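PDB 5AJ8: tubulin binding cofactor C from Leishmania major, which probably acts as a chaperone in tubulin folding, this chain being the C-terminal cofactor C-like domain of the longer protein. Local coordinates for residues R57-C62 against D74-C79; A90-P95 against H152-A157; Y96-G101 against E159-S164. The protein carries 1 engineered substitution. All coordinates share one frame; numbering follows the deposited sequence.

Interaction 1 (R57-C62 against D74-C79). Engineered in segment 74-79: M75 (natural residue Leu).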
loop_
_atom_site.group_PDB
_atom_site.type_symbol
_atom_site.label_atom_id
_atom_site.label_comp_id
_atom_site.label_asym_id
_atom_site.label_seq_id
_atom_site.Cartn_x
_atom_site.Cartn_y
_atom_site.Cartn_z
ATOM N N ARG A 57 -1.734 8.285 3.980
ATOM C CA ARG A 57 -1.355 8.045 2.590
ATOM C C ARG A 57 -0.418 6.843 2.607
ATOM O O ARG A 57 0.609 6.889 3.276
ATOM C CB ARG A 57 -0.616 9.277 2.023
ATOM C CG ARG A 57 -1.447 10.349 1.375
ATOM C CD ARG A 57 -2.426 10.985 2.331
ATOM N NE ARG A 57 -1.843 11.410 3.604
ATOM C CZ ARG A 57 -2.576 11.667 4.688
ATOM N NH1 ARG A 57 -3.917 11.558 4.643
ATOM N NH2 ARG A 57 -1.962 12.030 5.823
ATOM N N VAL A 58 -0.767 5.778 1.883
ATOM C CA VAL A 58 -0.055 4.496 1.947
ATOM C C VAL A 58 0.438 4.059 0.569
ATOM O O VAL A 58 -0.323 4.111 -0.396
ATOM C CB VAL A 58 -0.980 3.427 2.509
ATOM C CG1 VAL A 58 -0.262 2.107 2.738
ATOM C CG2 VAL A 58 -1.587 3.922 3.817
ATOM N N TYR A 59 1.734 3.728 0.461
ATOM C CA TYR A 59 2.342 3.274 -0.785
ATOM C C TYR A 59 2.782 1.855 -0.537
ATOM O O TYR A 59 3.661 1.624 0.271
ATOM C CB TYR A 59 3.530 4.155 -1.174
ATOM C CG TYR A 59 3.177 5.637 -1.339
ATOM C CD1 TYR A 59 3.041 6.460 -0.247
ATOM C CD2 TYR A 59 2.952 6.188 -2.596
ATOM C CE1 TYR A 59 2.693 7.794 -0.387
ATOM C CE2 TYR A 59 2.595 7.530 -2.751
ATOM C CZ TYR A 59 2.472 8.331 -1.634
ATOM O OH TYR A 59 2.167 9.681 -1.755
ATOM N N VAL A 60 2.156 0.892 -1.192
ATOM C CA VAL A 60 2.434 -0.529 -0.916
ATOM C C VAL A 60 2.315 -1.396 -2.173
ATOM O O VAL A 60 1.375 -1.228 -2.986
ATOM C CB VAL A 60 1.473 -1.073 0.190
ATOM C CG1 VAL A 60 0.019 -0.902 -0.203
ATOM C CG2 VAL A 60 1.783 -2.510 0.570
ATOM N N ALA A 61 3.276 -2.297 -2.325
ATOM C CA ALA A 61 3.172 -3.395 -3.257
ATOM C C ALA A 61 3.044 -4.693 -2.460
ATOM O O ALA A 61 3.766 -4.875 -1.471
ATOM C CB ALA A 61 4.391 -3.443 -4.170
ATOM N N CYS A 62 2.186 -5.608 -2.922
ATOM C CA CYS A 62 1.908 -6.847 -2.214
ATOM C C CYS A 62 1.178 -7.862 -3.082
ATOM O O CYS A 62 0.735 -7.541 -4.182
ATOM C CB CYS A 62 1.110 -6.558 -0.943
ATOM S SG CYS A 62 -0.430 -5.651 -1.228
ATOM N N ASP A 74 -5.590 7.310 1.310
ATOM C CA ASP A 74 -5.216 7.340 -0.106
ATOM C C ASP A 74 -4.245 6.185 -0.292
ATOM O O ASP A 74 -3.164 6.174 0.319
ATOM C CB ASP A 74 -4.601 8.670 -0.531
ATOM C CG ASP A 74 -5.622 9.815 -0.605
ATOM O OD1 ASP A 74 -6.846 9.561 -0.577
ATOM O OD2 ASP A 74 -5.174 10.995 -0.644
HETATM N N MSE A 75 -4.647 5.190 -1.080
HETATM C CA MSE A 75 -3.894 3.923 -1.229
HETATM C C MSE A 75 -3.226 3.876 -2.585
HETATM O O MSE A 75 -3.915 3.786 -3.611
HETATM C CB MSE A 75 -4.868 2.728 -1.119
HETATM C CG MSE A 75 -5.636 2.532 0.181
HETATM SE SE MSE A 75 -4.457 2.417 1.735
HETATM C CE MSE A 75 -3.435 0.873 1.046
ATOM N N TYR A 76 -1.888 3.908 -2.620
ATOM C CA TYR A 76 -1.110 3.799 -3.854
ATOM C C TYR A 76 -0.533 2.391 -3.960
ATOM O O TYR A 76 0.427 2.028 -3.266
ATOM C CB TYR A 76 -0.007 4.865 -3.893
ATOM C CG TYR A 76 -0.556 6.290 -3.886
ATOM C CD1 TYR A 76 -0.844 6.951 -2.694
ATOM C CD2 TYR A 76 -0.813 6.946 -5.065
ATOM C CE1 TYR A 76 -1.350 8.259 -2.691
ATOM C CE2 TYR A 76 -1.313 8.231 -5.083
ATOM C CZ TYR A 76 -1.583 8.884 -3.897
ATOM O OH TYR A 76 -2.103 10.165 -3.957
ATOM N N VAL A 77 -1.129 1.598 -4.836
ATOM C CA VAL A 77 -1.116 0.171 -4.720
ATOM C C VAL A 77 -0.635 -0.539 -6.004
ATOM O O VAL A 77 -1.070 -0.210 -7.114
ATOM C CB VAL A 77 -2.558 -0.307 -4.372
ATOM C CG1 VAL A 77 -2.684 -1.817 -4.445
ATOM C CG2 VAL A 77 -2.954 0.193 -2.999
ATOM N N TRP A 78 0.237 -1.532 -5.826
ATOM C CA TRP A 78 0.533 -2.525 -6.868
ATOM C C TRP A 78 0.266 -3.884 -6.231
ATOM O O TRP A 78 1.031 -4.349 -5.387
ATOM C CB TRP A 78 1.978 -2.417 -7.366
ATOM C CG TRP A 78 2.278 -3.165 -8.689
ATOM C CD1 TRP A 78 1.851 -4.414 -9.065
ATOM C CD2 TRP A 78 3.087 -2.683 -9.769
ATOM N NE1 TRP A 78 2.330 -4.719 -10.319
ATOM C CE2 TRP A 78 3.097 -3.676 -10.768
ATOM C CE3 TRP A 78 3.769 -1.487 -9.999
ATOM C CZ2 TRP A 78 3.786 -3.513 -11.979
ATOM C CZ3 TRP A 78 4.446 -1.318 -11.190
ATOM C CH2 TRP A 78 4.444 -2.319 -12.174
ATOM N N CYS A 79 -0.825 -4.504 -6.634
ATOM C CA CYS A 79 -1.274 -5.736 -6.019
ATOM C C CYS A 79 -1.458 -6.837 -7.037
ATOM O O CYS A 79 -2.027 -6.596 -8.077
ATOM C CB CYS A 79 -2.616 -5.504 -5.325
ATOM S SG CYS A 79 -3.011 -6.823 -4.148
#
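Y59 and Y76 lie side by side on neighbouring parallel strands, with ring planes only 8° apart but offset, so that little of one ring lies over the other. CE2 of Y59 stands over the rim of the Y76 ring, 3.5 Å from CD1 of Y76. Both side chains leave the same face of the sheet, and with CG anti to the carbonyl carbon in each (chi1 -58° and -62°) they run alongside. The hydroxyls bond not to one another but to the backbone of R162, Y59 OH to its O and Y76 OH to its N. On this same face, near the N-terminal ends of the strands, R57 and D74 also run alongside each other, but R57 NE stays 5.4 Å from D74 OD2. R57 NH1 bonds to N55, while D74 forms a salt bridge with R92. Farther along, W78 NE1 bonds to T132 OG1.

Between the strands, five nearly straight amide-to-carbonyl bonds form the ladder. V58 N donates to D74 O, and V58 O accepts from Y76 N at 2.7 Å. V60 likewise uses both its groups here, N to Y76 O and O from W78 N, and C62 N closes the series on W78 O. The carbonyl of W78 also receives the CA-H of A61, with A61 CA 3.2 Å from W78 O. Y59 turns its own N and O to I39 and C41 of strand 38-41.

The other face is apolar. V58 CB touches SE of M75 at 3.7 Å; M75 is an engineered selenomethionine. V60 CG1 reaches M75 CE and V77 CG2. C62 SG and C79 SG sit 4.1 Å apart, too far for a disulfide. Thus backbone bonds and apolar surface join these adjacent coils of a parallel beta-helix, and the polar side-chain ends tie them to other parts of the chain.

Interaction 2 (A90-P95 against H152-A157)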
loop_
_atom_site.group_PDB
_atom_site.type_symbol
_atom_site.label_atom_id
_atom_site.label_comp_id
_atom_site.label_asym_id
_atom_site.label_seq_id
_atom_site.Cartn_x
_atom_site.Cartn_y
_atom_site.Cartn_z
ATOM N N ALA A 90 -14.386 6.521 2.219
ATOM C CA ALA A 90 -13.557 7.618 1.736
ATOM C C ALA A 90 -12.181 7.071 1.386
ATOM O O ALA A 90 -11.147 7.646 1.754
ATOM C CB ALA A 90 -13.490 8.763 2.761
HETATM N N MSE A 91 -12.192 5.954 0.669
HETATM C CA MSE A 91 -10.964 5.298 0.218
HETATM C C MSE A 91 -10.722 5.759 -1.194
HETATM O O MSE A 91 -11.652 5.800 -2.017
HETATM C CB MSE A 91 -11.065 3.789 0.274
HETATM C CG MSE A 91 -11.549 3.199 1.604
HETATM SE SE MSE A 91 -10.345 3.645 3.066
HETATM C CE MSE A 91 -8.942 2.360 2.593
ATOM N N ARG A 92 -9.486 6.147 -1.495
ATOM C CA ARG A 92 -9.131 6.517 -2.861
ATOM C C ARG A 92 -7.881 5.744 -3.294
ATOM O O ARG A 92 -6.891 5.679 -2.543
ATOM C CB ARG A 92 -8.864 8.022 -2.959
ATOM C CG ARG A 92 -10.009 8.865 -2.404
ATOM C CD ARG A 92 -9.885 10.328 -2.805
ATOM N NE ARG A 92 -8.626 10.892 -2.327
ATOM C CZ ARG A 92 -8.198 12.111 -2.612
ATOM N NH1 ARG A 92 -8.907 12.897 -3.399
ATOM N NH2 ARG A 92 -7.051 12.563 -2.098
ATOM N N PHE A 93 -7.923 5.197 -4.494
ATOM C CA PHE A 93 -6.864 4.314 -5.005
ATOM C C PHE A 93 -6.104 4.858 -6.190
ATOM O O PHE A 93 -6.669 5.367 -7.145
ATOM C CB PHE A 93 -7.432 2.942 -5.367
ATOM C CG PHE A 93 -7.803 2.123 -4.169
ATOM C CD1 PHE A 93 -8.974 2.360 -3.502
ATOM C CD2 PHE A 93 -6.959 1.123 -3.715
ATOM C CE1 PHE A 93 -9.316 1.610 -2.397
ATOM C CE2 PHE A 93 -7.270 0.382 -2.602
ATOM C CZ PHE A 93 -8.453 0.625 -1.934
ATOM N N GLY A 94 -4.798 4.705 -6.105
ATOM C CA GLY A 94 -3.872 5.123 -7.135
ATOM C C GLY A 94 -2.797 4.060 -7.306
ATOM O O GLY A 94 -2.796 3.034 -6.601
ATOM N N PRO A 95 -1.890 4.288 -8.259
ATOM C CA PRO A 95 -0.781 3.387 -8.535
ATOM C C PRO A 95 0.477 3.638 -7.683
ATOM O O PRO A 95 0.815 4.794 -7.339
ATOM C CB PRO A 95 -0.481 3.696 -9.992
ATOM C CG PRO A 95 -0.692 5.181 -10.078
ATOM C CD PRO A 95 -1.917 5.422 -9.208
ATOM N N HIS A 152 -17.961 3.788 -1.315
ATOM C CA HIS A 152 -16.894 3.807 -0.280
ATOM C C HIS A 152 -15.468 3.923 -0.779
ATOM O O HIS A 152 -14.547 4.121 0.037
ATOM C CB HIS A 152 -16.957 2.535 0.546
ATOM C CG HIS A 152 -18.235 2.382 1.291
ATOM N ND1 HIS A 152 -18.778 3.405 2.042
ATOM C CD2 HIS A 152 -19.070 1.326 1.425
ATOM C CE1 HIS A 152 -19.903 2.982 2.598
ATOM N NE2 HIS A 152 -20.098 1.723 2.240
ATOM N N TRP A 153 -15.297 3.761 -2.097
ATOM C CA TRP A 153 -14.008 3.895 -2.743
ATOM C C TRP A 153 -14.114 4.495 -4.147
ATOM O O TRP A 153 -15.156 4.470 -4.775
ATOM C CB TRP A 153 -13.303 2.537 -2.792
ATOM C CG TRP A 153 -13.915 1.567 -3.742
ATOM C CD1 TRP A 153 -14.912 0.692 -3.483
ATOM C CD2 TRP A 153 -13.574 1.393 -5.116
ATOM N NE1 TRP A 153 -15.232 -0.028 -4.612
ATOM C CE2 TRP A 153 -14.416 0.380 -5.631
ATOM C CE3 TRP A 153 -12.636 1.993 -5.966
ATOM C CZ2 TRP A 153 -14.351 -0.051 -6.950
ATOM C CZ3 TRP A 153 -12.548 1.543 -7.279
ATOM C CH2 TRP A 153 -13.402 0.529 -7.758
ATOM N N CYS A 154 -13.012 5.065 -4.618
ATOM C CA CYS A 154 -12.911 5.557 -5.971
ATOM C C CYS A 154 -11.450 5.533 -6.390
ATOM O O CYS A 154 -10.572 5.196 -5.584
ATOM C CB CYS A 154 -13.508 6.967 -6.089
ATOM S SG CYS A 154 -12.602 8.248 -5.208
ATOM N N VAL A 155 -11.198 5.924 -7.639
ATOM C CA VAL A 155 -9.865 5.995 -8.219
ATOM C C VAL A 155 -9.431 7.458 -8.268
ATOM O O VAL A 155 -10.168 8.317 -8.713
ATOM C CB VAL A 155 -9.858 5.350 -9.622
ATOM C CG1 VAL A 155 -8.475 5.428 -10.267
ATOM C CG2 VAL A 155 -10.317 3.899 -9.510
ATOM N N LEU A 156 -8.244 7.738 -7.752
ATOM C CA LEU A 156 -7.671 9.068 -7.755
ATOM C C LEU A 156 -7.514 9.575 -9.157
ATOM O O LEU A 156 -7.127 8.821 -10.057
ATOM C CB LEU A 156 -6.271 9.043 -7.131
ATOM C CG LEU A 156 -6.212 8.870 -5.614
ATOM C CD1 LEU A 156 -4.852 8.394 -5.168
ATOM C CD2 LEU A 156 -6.557 10.179 -4.919
ATOM N N ALA A 157 -7.846 10.853 -9.334
ATOM C CA ALA A 157 -7.631 11.543 -10.581
ATOM C C ALA A 157 -6.160 11.871 -10.654
ATOM O O ALA A 157 -5.498 11.990 -9.628
ATOM C CB ALA A 157 -8.483 12.815 -10.647
#
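L156 lays CD2 over the centre of the R92 guanidinium, crossing that side chain at about a right angle. The methyl stands 3.3 Å above the plane, and L156 CD2 lies 3.4 Å from R92 CZ. R92 is bent at chi3 (-59°), which places NE; this atom makes a salt bridge with D74, which helps to hold the group on which L156 packs. Nearer the backbone, R92 CG touches SG of C154 at 3.9 Å. The other branch of L156, CD1, lies 3.8 Å from G94 N, beside a residue with no side chain to obstruct it.

On the opposite face of the pairing, F93 and W153 also cross at about a right angle, with F93 CE1 4.1 Å from W153 CB. The oxygen of C154 lies in the plane of the F93 ring, at its edge. Four hydrogen bonds alternate between the strands: M91 N to H152 O, C154 N to M91 O, F93 N to C154 O and L156 N to F93 O. In the last, L156 N is 2.9 Å from F93 O and stands above the carbonyl plane, where the chain is already leaving the strand. The axes of the two short strands cross at 29°.

H152 is fixed from outside by a bond from ND1 to D89. The pair continues one parallel sheet of the beta-helix to 153-155, its last strand in this chain. Strand 91-95 lies between it and strand 73-79, where M91 and F93 pack on M75 and L156 reaches Y76, while W153 leans on V139 and on D141 of strand 140-141.

Interaction 3 (Y96-G101 against E159-S164)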
loop_
_atom_site.group_PDB
_atom_site.type_symbol
_atom_site.label_atom_id
_atom_site.label_comp_id
_atom_site.label_asym_id
_atom_site.label_seq_id
_atom_site.Cartn_x
_atom_site.Cartn_y
_atom_site.Cartn_z
ATOM N N TYR A 96 1.176 2.546 -7.402
ATOM C CA TYR A 96 2.410 2.524 -6.590
ATOM C C TYR A 96 3.536 3.370 -7.209
ATOM O O TYR A 96 4.412 3.898 -6.502
ATOM C CB TYR A 96 2.847 1.063 -6.465
ATOM C CG TYR A 96 3.982 0.718 -5.537
ATOM C CD1 TYR A 96 3.912 0.993 -4.173
ATOM C CD2 TYR A 96 5.106 0.063 -6.015
ATOM C CE1 TYR A 96 4.921 0.626 -3.314
ATOM C CE2 TYR A 96 6.126 -0.309 -5.166
ATOM C CZ TYR A 96 6.031 -0.024 -3.815
ATOM O OH TYR A 96 7.039 -0.402 -2.969
ATOM N N ARG A 97 3.506 3.492 -8.525
ATOM C CA ARG A 97 4.479 4.291 -9.238
ATOM C C ARG A 97 4.504 5.783 -8.780
ATOM O O ARG A 97 5.483 6.471 -9.019
ATOM C CB ARG A 97 4.269 4.174 -10.759
ATOM C CG ARG A 97 2.964 4.751 -11.257
ATOM C CD ARG A 97 2.795 4.583 -12.762
ATOM N NE ARG A 97 1.466 5.033 -13.173
ATOM C CZ ARG A 97 0.426 4.246 -13.471
ATOM N NH1 ARG A 97 0.527 2.914 -13.453
ATOM N NH2 ARG A 97 -0.743 4.799 -13.822
ATOM N N CYS A 98 3.437 6.259 -8.116
ATOM C CA CYS A 98 3.459 7.596 -7.502
ATOM C C CYS A 98 4.529 7.735 -6.423
ATOM O O CYS A 98 4.888 8.853 -6.071
ATOM C CB CYS A 98 2.085 7.962 -6.904
ATOM S SG CYS A 98 0.824 8.083 -8.192
ATOM N N TRP A 99 5.010 6.629 -5.850
ATOM C CA TRP A 99 6.157 6.736 -4.955
ATOM C C TRP A 99 7.443 6.794 -5.779
ATOM O O TRP A 99 8.146 5.793 -5.920
ATOM C CB TRP A 99 6.196 5.612 -3.911
ATOM C CG TRP A 99 7.331 5.773 -2.928
ATOM C CD1 TRP A 99 7.999 6.932 -2.616
ATOM C CD2 TRP A 99 7.897 4.761 -2.111
ATOM N NE1 TRP A 99 8.942 6.695 -1.662
ATOM C CE2 TRP A 99 8.896 5.368 -1.326
ATOM C CE3 TRP A 99 7.661 3.389 -1.959
ATOM C CZ2 TRP A 99 9.661 4.647 -0.416
ATOM C CZ3 TRP A 99 8.413 2.686 -1.031
ATOM C CH2 TRP A 99 9.389 3.307 -0.283
ATOM N N VAL A 100 7.703 7.976 -6.336
ATOM C CA VAL A 100 8.878 8.237 -7.149
ATOM C C VAL A 100 10.141 7.977 -6.342
ATOM O O VAL A 100 11.126 7.472 -6.872
ATOM C CB VAL A 100 8.893 9.684 -7.708
ATOM C CG1 VAL A 100 10.152 9.925 -8.539
ATOM C CG2 VAL A 100 7.660 9.952 -8.582
ATOM N N GLY A 101 10.116 8.282 -5.052
ATOM C CA GLY A 101 11.293 8.106 -4.182
ATOM C C GLY A 101 11.784 6.685 -3.957
ATOM O O GLY A 101 12.916 6.488 -3.525
ATOM N N GLU A 159 -4.490 14.576 -11.171
ATOM C CA GLU A 159 -4.080 15.755 -10.391
ATOM C C GLU A 159 -4.171 15.602 -8.879
ATOM O O GLU A 159 -3.663 16.430 -8.130
ATOM C CB GLU A 159 -4.879 17.003 -10.805
ATOM C CG GLU A 159 -6.381 16.966 -10.484
ATOM C CD GLU A 159 -7.259 16.553 -11.662
ATOM O OE1 GLU A 159 -6.737 16.021 -12.671
ATOM O OE2 GLU A 159 -8.489 16.768 -11.570
ATOM N N GLU A 160 -4.855 14.575 -8.421
ATOM C CA GLU A 160 -4.928 14.306 -6.998
ATOM C C GLU A 160 -3.849 13.305 -6.593
ATOM O O GLU A 160 -3.738 12.986 -5.429
ATOM C CB GLU A 160 -6.309 13.746 -6.630
ATOM C CG GLU A 160 -7.483 14.589 -7.106
ATOM C CD GLU A 160 -8.836 13.934 -6.829
ATOM O OE1 GLU A 160 -9.039 12.742 -7.172
ATOM O OE2 GLU A 160 -9.706 14.628 -6.280
ATOM N N GLU A 161 -3.063 12.800 -7.530
ATOM C CA GLU A 161 -2.009 11.850 -7.155
ATOM C C GLU A 161 -0.944 12.588 -6.346
ATOM O O GLU A 161 -0.587 13.686 -6.671
ATOM C CB GLU A 161 -1.413 11.130 -8.383
ATOM C CG GLU A 161 -2.323 10.020 -8.915
ATOM C CD GLU A 161 -1.880 9.433 -10.273
ATOM O OE1 GLU A 161 -0.789 9.752 -10.790
ATOM O OE2 GLU A 161 -2.643 8.636 -10.837
ATOM N N ARG A 162 -0.491 11.986 -5.262
ATOM C CA ARG A 162 0.602 12.559 -4.473
ATOM C C ARG A 162 1.895 11.822 -4.842
ATOM O O ARG A 162 2.132 10.712 -4.393
ATOM C CB ARG A 162 0.294 12.427 -2.997
ATOM C CG ARG A 162 1.339 12.943 -2.024
ATOM C CD ARG A 162 0.854 12.520 -0.635
ATOM N NE ARG A 162 1.677 12.994 0.469
ATOM C CZ ARG A 162 2.739 12.368 0.967
ATOM N NH1 ARG A 162 3.201 11.224 0.425
ATOM N NH2 ARG A 162 3.366 12.928 2.007
ATOM N N ALA A 163 2.693 12.465 -5.682
ATOM C CA ALA A 163 3.921 11.877 -6.220
ATOM C C ALA A 163 5.076 12.131 -5.250
ATOM O O ALA A 163 5.738 13.145 -5.327
ATOM C CB ALA A 163 4.213 12.473 -7.597
ATOM N N SER A 164 5.284 11.225 -4.304
ATOM C CA SER A 164 6.236 11.445 -3.213
ATOM C C SER A 164 7.686 11.157 -3.669
ATOM O O SER A 164 7.973 10.079 -4.242
ATOM C CB SER A 164 5.875 10.581 -2.003
ATOM O OG SER A 164 6.840 10.670 -0.967
HETATM O O HOH W 1 -1.675 7.331 -13.184
#
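C98 rests its SG along the flank of E161, meeting CB, CG, CD and OE1 in turn. The closest of these is OE1 of E161, 3.5 Å from C98 SG. The glutamate can offer this long side because its chain is extended beyond CG (chi2 170°). At its far end OE2 is 5.2 Å from R97 NH2, and a single water spans the gap. That water accepts from R97 NH2 at 2.8 Å and donates to E161 OE2, while R97 NH1 forms a salt bridge with E133.

Behind the thiol, the backbone of C98 meets S164. S164 N lies 3.0 Å from C98 O, but the bond is weak because it is strongly bent (124° at the hydrogen). The same oxygen takes the CA-H of A163, with A163 CA 3.2 Å away from C98 O, and, within its own segment, a weak bond from V100 N. S164 returns a better bond through its own carbonyl: G101 N donates to S164 O at 2.9 Å, in the carbonyl plane. This oxygen also sits at the edge of the W99 ring, 3.5 Å from CD1 of W99.

W99 and A163 are each the centre of an inverse gamma turn, and the touching parts run in nearly the same direction, 7° apart. S164 OG turns to Y40 OH and T166 OG1, W99 NE1 to the carbonyl of T166, and C98 packs on Y76. The contact joins what follows strand 91-95 to what follows strand 153-155, over the tyrosine-bearing face of strands 56-62 and 73-79. These turn-and-loop segments meet without a regular strand pairing. One sound and one weak backbone bond cross between them, and the contact combines a water-bridged polar rim with buried C98 and S164.

Interaction 1 lies near the centre of the chain, and its segments close before the other two contacts open. Interactions 2 and 3 interleave: 90-95 runs into 96-101, and 152-157 is followed by 159-164, so the chain pairs twice as it returns. Interactions 1 and 2 share one parallel sheet, their centres about 11 Å apart, with M75 bonded by its backbone to R92 and G94. The centre of interaction 3 is about 10 Å from that of interaction 1, to which R162 joins it, and about 13 Å from that of interaction 2. The returning chain thus adds the last strand to this sheet of the beta-helix, then crosses the face that carries Y59 and Y76.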